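Local coordinates for protein beta-glucosidase (PDB 5M6G) that probably hydrolyses terminal, non-reducing beta-D-glucosyl residues to release beta-D-glucose, as a member of glycosyl hydrolase family 3, at residues Leu594-Asn597 / Asp598-Gln602; Thr248-Ser251 / Glu252-Arg256; Ala471-Ser474 / Gly475-Val478. All blocks are in the same frame, centred on the assembly; numbering follows the deposited sequence.

Contact 1 (Leu594-Asn597 / Asp598-Gln602); sequences LPIN and DGDGQ. With MG (magnesium ion), chain D.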
loop_
_atom_site.group_PDB
_atom_site.type_symbol
_atom_site.label_atom_id
_atom_site.label_comp_id
_atom_site.label_asym_id
_atom_site.label_seq_id
_atom_site.Cartn_x
_atom_site.Cartn_y
_atom_site.Cartn_z
ATOM N N LEU A 594 22.212 -10.090 1.355
ATOM C CA LEU A 594 20.949 -9.757 2.001
ATOM C C LEU A 594 20.929 -10.314 3.423
ATOM O O LEU A 594 21.381 -11.433 3.657
ATOM C CB LEU A 594 19.760 -10.298 1.205
ATOM C CG LEU A 594 19.694 -9.842 -0.247
ATOM C CD1 LEU A 594 18.358 -10.260 -0.836
ATOM C CD2 LEU A 594 19.886 -8.330 -0.317
ATOM N N PRO A 595 20.419 -9.523 4.383
ATOM C CA PRO A 595 19.945 -8.143 4.195
ATOM C C PRO A 595 21.091 -7.141 4.038
ATOM O O PRO A 595 22.080 -7.242 4.772
ATOM C CB PRO A 595 19.169 -7.868 5.486
ATOM C CG PRO A 595 19.894 -8.722 6.518
ATOM C CD PRO A 595 20.229 -9.985 5.775
ATOM N N ILE A 596 20.978 -6.198 3.100
ATOM C CA ILE A 596 21.998 -5.170 2.915
ATOM C C ILE A 596 21.352 -3.807 3.107
ATOM O O ILE A 596 20.278 -3.529 2.553
ATOM C CB ILE A 596 22.696 -5.281 1.544
ATOM C CG1 ILE A 596 23.835 -4.257 1.456
ATOM C CG2 ILE A 596 21.693 -5.151 0.386
ATOM C CD1 ILE A 596 24.815 -4.513 0.312
ATOM N N ASN A 597 21.989 -2.966 3.912
ATOM C CA ASN A 597 21.407 -1.681 4.249
ATOM C C ASN A 597 22.508 -0.661 4.446
ATOM O O ASN A 597 23.621 -0.993 4.865
ATOM C CB ASN A 597 20.543 -1.766 5.509
ATOM C CG ASN A 597 19.347 -2.655 5.317
ATOM O OD1 ASN A 597 18.359 -2.243 4.721
ATOM N ND2 ASN A 597 19.426 -3.887 5.818
ATOM N N ASP A 598 22.169 0.586 4.139
ATOM C CA ASP A 598 23.092 1.701 4.269
ATOM C C ASP A 598 23.748 1.695 5.644
ATOM O O ASP A 598 23.071 1.562 6.669
ATOM C CB ASP A 598 22.333 3.010 4.041
ATOM C CG ASP A 598 23.249 4.168 3.729
ATOM O OD1 ASP A 598 24.184 3.977 2.937
ATOM O OD2 ASP A 598 23.028 5.267 4.280
ATOM N N GLY A 599 25.078 1.792 5.652
ATOM C CA GLY A 599 25.837 1.849 6.878
ATOM C C GLY A 599 26.206 0.514 7.482
ATOM O O GLY A 599 26.865 0.495 8.530
ATOM N N ASP A 600 25.828 -0.602 6.863
ATOM C CA ASP A 600 26.159 -1.898 7.442
ATOM C C ASP A 600 27.561 -2.380 7.073
ATOM O O ASP A 600 27.907 -3.513 7.412
ATOM C CB ASP A 600 25.117 -2.953 7.051
ATOM C CG ASP A 600 25.181 -3.360 5.581
ATOM O OD1 ASP A 600 26.055 -2.862 4.819
ATOM O OD2 ASP A 600 24.323 -4.198 5.191
ATOM N N GLY A 601 28.362 -1.564 6.389
ATOM C CA GLY A 601 29.725 -1.945 6.055
ATOM C C GLY A 601 29.883 -2.805 4.816
ATOM O O GLY A 601 31.012 -2.954 4.328
ATOM N N GLN A 602 28.804 -3.380 4.288
ATOM C CA GLN A 602 28.908 -4.169 3.070
ATOM C C GLN A 602 29.099 -3.259 1.857
ATOM O O GLN A 602 28.665 -2.102 1.839
ATOM C CB GLN A 602 27.664 -5.043 2.890
ATOM C CG GLN A 602 27.460 -6.026 4.013
ATOM C CD GLN A 602 26.456 -7.092 3.677
ATOM O OE1 GLN A 602 26.821 -8.185 3.253
ATOM N NE2 GLN A 602 25.176 -6.795 3.889
HETATM MG MG MG D . 18.173 -2.600 2.307
HETATM O O HOH W 1 21.979 -4.878 6.840
HETATM O O HOH W 2 16.062 -3.235 2.221
HETATM O O HOH W 3 18.395 -3.292 0.140
#
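Asn597 and Asp600 are the ends of a type II beta turn, closed by a 3.0 Å hydrogen bond from Asp600 N to Asn597 O; Gly599, with a positive phi of 86°, occupies the third position, where a side chain would collide with the preceding carbonyl oxygen. The Asp600 carboxylate folds back over the turn, since CG lies between its own backbone N and carbonyl carbon (chi1 71°). From there OD2 accepts Asn597 N at 2.9 Å in a nearly straight bond. Gln602 NE2 reaches the same oxygen at 3.0 Å from the opposite face of the carboxylate, with OD2 in the Gln602 amide plane. Meanwhile Asp600 OD1 receives Gln602 N at 2.8 Å, forming an Asx turn. Gln602 NE2 also gives a weak bond to Pro595 O and is hydrogen-bonded to Gln593 O, so this amide ties the outgoing arm of the loop to the incoming one. With an alanine here the amide is gone, which would probably leave Asp600 OD2 with one donor fewer, and Gln593 O and Pro595 O without the N-H that draws the two arms of the loop together. Asn597 ND2 bonds to Arg186 O, and a water that it also holds donates to Pro595 O and Asp600 OD2. Apolar contact is slight: Ile596 CD1 touches Gln602 CB at 3.9 Å. The other side of the loop faces a magnesium ion that also binds Glu199 and two waters: Ile596 O lies 2.3 Å from the metal, and Asn597 OD1 2.4 Å.

Contact 2 (Thr248-Ser251 / Glu252-Arg256); sequences TEIS and EQELR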
loop_
_atom_site.group_PDB
_atom_site.type_symbol
_atom_site.label_atom_id
_atom_site.label_comp_id
_atom_site.label_asym_id
_atom_site.label_seq_id
_atom_site.Cartn_x
_atom_site.Cartn_y
_atom_site.Cartn_z
ATOM N N THR A 248 10.840 -10.568 13.956
ATOM C CA THR A 248 11.820 -9.489 13.936
ATOM C C THR A 248 12.671 -9.596 15.196
ATOM O O THR A 248 12.207 -9.298 16.302
ATOM C CB THR A 248 11.123 -8.139 13.834
ATOM O OG1 THR A 248 10.494 -8.048 12.552
ATOM C CG2 THR A 248 12.121 -7.011 13.983
ATOM N N GLU A 249 13.911 -10.044 15.030
ATOM C CA GLU A 249 14.759 -10.422 16.155
ATOM C C GLU A 249 15.838 -9.356 16.310
ATOM O O GLU A 249 16.954 -9.508 15.827
ATOM C CB GLU A 249 15.350 -11.798 15.920
ATOM C CG GLU A 249 14.326 -12.818 15.435
ATOM C CD GLU A 249 14.963 -14.165 15.130
ATOM O OE1 GLU A 249 15.480 -14.800 16.077
ATOM O OE2 GLU A 249 14.968 -14.577 13.947
ATOM N N ILE A 250 15.480 -8.255 16.978
ATOM C CA ILE A 250 16.342 -7.093 17.133
ATOM C C ILE A 250 16.122 -6.502 18.523
ATOM O O ILE A 250 15.119 -6.764 19.188
ATOM C CB ILE A 250 16.087 -6.013 16.052
ATOM C CG1 ILE A 250 14.693 -5.405 16.220
ATOM C CG2 ILE A 250 16.232 -6.587 14.631
ATOM C CD1 ILE A 250 14.386 -4.338 15.161
ATOM N N SER A 251 17.081 -5.693 18.963
ATOM C CA SER A 251 16.961 -5.059 20.264
ATOM C C SER A 251 15.814 -4.049 20.259
ATOM O O SER A 251 15.357 -3.589 19.205
ATOM C CB SER A 251 18.255 -4.346 20.630
ATOM O OG SER A 251 18.437 -3.228 19.781
ATOM N N GLU A 252 15.351 -3.689 21.460
ATOM C CA GLU A 252 14.369 -2.613 21.542
ATOM C C GLU A 252 14.941 -1.311 20.997
ATOM O O GLU A 252 14.228 -0.532 20.350
ATOM C CB GLU A 252 13.881 -2.422 22.975
ATOM C CG GLU A 252 12.787 -1.363 23.041
ATOM C CD GLU A 252 12.056 -1.351 24.353
ATOM O OE1 GLU A 252 12.310 -2.251 25.182
ATOM O OE2 GLU A 252 11.222 -0.443 24.542
ATOM N N GLN A 253 16.235 -1.069 21.220
ATOM C CA GLN A 253 16.872 0.107 20.633
ATOM C C GLN A 253 16.774 0.089 19.109
ATOM O O GLN A 253 16.425 1.101 18.490
ATOM C CB GLN A 253 18.336 0.196 21.062
ATOM C CG GLN A 253 19.020 1.448 20.545
ATOM C CD GLN A 253 20.481 1.529 20.932
ATOM O OE1 GLN A 253 21.018 0.626 21.583
ATOM N NE2 GLN A 253 21.138 2.615 20.530
ATOM N N GLU A 254 17.088 -1.049 18.481
ATOM C CA GLU A 254 17.022 -1.117 17.019
ATOM C C GLU A 254 15.589 -0.956 16.532
ATOM O O GLU A 254 15.337 -0.295 15.512
ATOM C CB GLU A 254 17.609 -2.440 16.512
ATOM C CG GLU A 254 19.113 -2.587 16.733
ATOM C CD GLU A 254 19.639 -3.993 16.433
ATOM O OE1 GLU A 254 19.389 -4.945 17.223
ATOM O OE2 GLU A 254 20.317 -4.141 15.398
ATOM N N LEU A 255 14.638 -1.564 17.239
ATOM C CA LEU A 255 13.234 -1.407 16.870
ATOM C C LEU A 255 12.820 0.053 16.960
ATOM O O LEU A 255 12.170 0.579 16.053
ATOM C CB LEU A 255 12.356 -2.283 17.768
ATOM C CG LEU A 255 10.855 -2.343 17.448
ATOM C CD1 LEU A 255 10.629 -3.164 16.191
ATOM C CD2 LEU A 255 10.047 -2.918 18.627
ATOM N N ARG A 256 13.228 0.732 18.033
ATOM C CA ARG A 256 12.861 2.128 18.233
ATOM C C ARG A 256 13.590 3.060 17.277
ATOM O O ARG A 256 13.030 4.088 16.876
ATOM C CB ARG A 256 13.144 2.547 19.677
ATOM C CG ARG A 256 12.230 1.894 20.688
ATOM C CD ARG A 256 12.643 2.239 22.096
ATOM N NE ARG A 256 11.575 1.964 23.053
ATOM C CZ ARG A 256 10.618 2.829 23.375
ATOM N NH1 ARG A 256 10.581 4.028 22.807
ATOM N NH2 ARG A 256 9.682 2.489 24.257
#
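A capping box opens helix 252-259, with Ser251 at the N-cap and Glu254 three residues on, and each side chain bonds to the backbone N of the other. Ser251 OG accepts Glu254 N at 2.9 Å; its position between the serine's own backbone N and carbonyl carbon (chi1 69°) turns the hydroxyl back toward the first turn of the helix. The return bond runs from Ser251 N to Glu254 OE1, 3.0 Å long and almost straight at 172°, and arrives on the anti side of the carboxylate oxygen. Ser251 OG donates to that same oxygen at 3.2 Å, also from the anti side, so two donors of one residue grip OE1 and fix the rotation of the glutamate. A negative carboxylate at this end of the helix is likely to suit the helix dipole. The regular helical ladder starts with Leu255 N bonding to Ser251 O at 2.9 Å.

Beside the capping box Ile250 and Leu255 form a hydrophobic staple. The Ile250 chain crosses that of Glu254 at a slant, and its CD1 reaches along to Leu255, 3.5 Å from Leu255 N and 3.9 Å from Leu255 CB. Leu255 in turn packs on Trp281 and on Leu292 of helix 290-300, which places the helix start against its neighbours. On another flank, Arg256 NE makes a salt bridge with Glu252 OE2 at 2.9 Å, with OE2 in the guanidinium plane; Tyr291 also bonds to that oxygen, and Arg256 NH2 pairs with Glu300. The reciprocal Ser-Glu bonds are those of a capping box, and the Ile250-Leu255 touch across the N-cap adds the hydrophobic staple that often accompanies it at helix N termini.

Contact 3 (Ala471-Ser474 / Gly475-Val478); sequences AAAS and GSEV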
loop_
_atom_site.group_PDB
_atom_site.type_symbol
_atom_site.label_atom_id
_atom_site.label_comp_id
_atom_site.label_asym_id
_atom_site.label_seq_id
_atom_site.Cartn_x
_atom_site.Cartn_y
_atom_site.Cartn_z
ATOM N N ALA A 471 4.791 6.647 -28.553
ATOM C CA ALA A 471 4.310 8.023 -28.631
ATOM C C ALA A 471 5.451 9.023 -28.476
ATOM O O ALA A 471 5.439 10.086 -29.107
ATOM C CB ALA A 471 3.234 8.268 -27.571
ATOM N N ALA A 472 6.438 8.712 -27.628
ATOM C CA ALA A 472 7.595 9.593 -27.489
ATOM C C ALA A 472 8.373 9.665 -28.796
ATOM O O ALA A 472 8.694 10.754 -29.284
ATOM C CB ALA A 472 8.497 9.110 -26.349
ATOM N N ALA A 473 8.679 8.506 -29.374
ATOM C CA ALA A 473 9.390 8.419 -30.647
ATOM C C ALA A 473 8.376 8.393 -31.793
ATOM O O ALA A 473 8.295 7.449 -32.583
ATOM C CB ALA A 473 10.287 7.190 -30.664
ATOM N N SER A 474 7.581 9.466 -31.853
ATOM C CA SER A 474 6.390 9.472 -32.700
ATOM C C SER A 474 6.726 9.492 -34.182
ATOM O O SER A 474 5.873 9.140 -35.002
ATOM C CB SER A 474 5.498 10.658 -32.340
ATOM O OG SER A 474 6.229 11.871 -32.286
ATOM N N GLY A 475 7.942 9.894 -34.543
ATOM C CA GLY A 475 8.419 9.810 -35.901
ATOM C C GLY A 475 9.202 8.561 -36.218
ATOM O O GLY A 475 9.709 8.426 -37.337
ATOM N N SER A 476 9.311 7.626 -35.278
ATOM C CA SER A 476 10.151 6.450 -35.443
ATOM C C SER A 476 9.296 5.203 -35.601
ATOM O O SER A 476 8.246 5.070 -34.961
ATOM C CB SER A 476 11.094 6.253 -34.240
ATOM O OG SER A 476 12.053 7.294 -34.139
ATOM N N GLU A 477 9.765 4.294 -36.449
ATOM C CA GLU A 477 9.282 2.921 -36.425
ATOM C C GLU A 477 9.732 2.260 -35.128
ATOM O O GLU A 477 10.894 2.394 -34.721
ATOM C CB GLU A 477 9.827 2.154 -37.624
ATOM C CG GLU A 477 9.549 0.671 -37.618
ATOM C CD GLU A 477 10.100 -0.016 -38.858
ATOM O OE1 GLU A 477 10.739 0.672 -39.680
ATOM O OE2 GLU A 477 9.888 -1.236 -39.017
ATOM N N VAL A 478 8.815 1.559 -34.467
ATOM C CA VAL A 478 9.112 0.901 -33.194
ATOM C C VAL A 478 8.654 -0.541 -33.327
ATOM O O VAL A 478 7.446 -0.806 -33.419
ATOM C CB VAL A 478 8.425 1.585 -31.999
ATOM C CG1 VAL A 478 8.762 0.846 -30.696
ATOM C CG2 VAL A 478 8.832 3.047 -31.916
#
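Ser476 and Ala473 meet where helix 465-472 has ended and the chain doubles back toward strand 478-480. The two residues delimit a type I beta turn, Ala473 to Ser476, which overlaps an inverse gamma turn centred on Ala473, where Ser474 N makes a weak bond to Ala472 O. Ser476 N closes the beta turn on Ala473 O at 2.9 Å; the donor stands well above the carbonyl plane, 55° out of it, and the N-H itself points fairly straight at the oxygen.

From its CB outward, the Ser476 side chain stays close to Ala473. CB lies 3.5 Å from Ala473 O and 3.8 Å from Ala473 CB, so the methyl and the methylene rest against each other on one flank of the turn. The next atom, OG, sits anti to the serine's carbonyl carbon (chi1 -66°), which keeps it beside the alanine methyl, 3.9 Å from Ala473 CB. Its polar partners come from other parts of the domain: Arg492 NH2 is hydrogen-bonded to it, and Gly429 O makes a weak bond. The tip therefore ties the turn to the loops flanking the mixed sheet.

Ala473 is the buried member of the pair, its methyl also lying on Phe574 and on Leu431 of strand 431-434. That strand is the neighbour of 478-480, and the turn completes a beta-alpha-beta crossover between these two parallel strands by way of helix 465-472. With one backbone bond across the turn and a methyl-to-methylene touch, the contact is chiefly a matter of backbone conformation, and the Ser476 hydroxyl is used on partners beyond the turn.

How the contacts relate
Counted from the N terminus, contact 2 comes first, turning the chain from strand 247-248 into helix 252-259 within the N-terminal domain of the family. Contact 3 follows at 471-478, closing the tight reversal from helix 465-472 into the edge strand 478-480 of the C-terminal domain's mixed sheet. Contact 1, at 594-602, closes a loop late in that same domain. The three lie in series, neither crossing nor enclosing one another. Contacts 1 and 2, in different domains, do not touch, their centres about 16 Å apart, and the magnesium ion at contact 1 joins its loop to Glu199 of the N-terminal domain. Contact 3 stands off, its centre about 52 Å from that of contact 2.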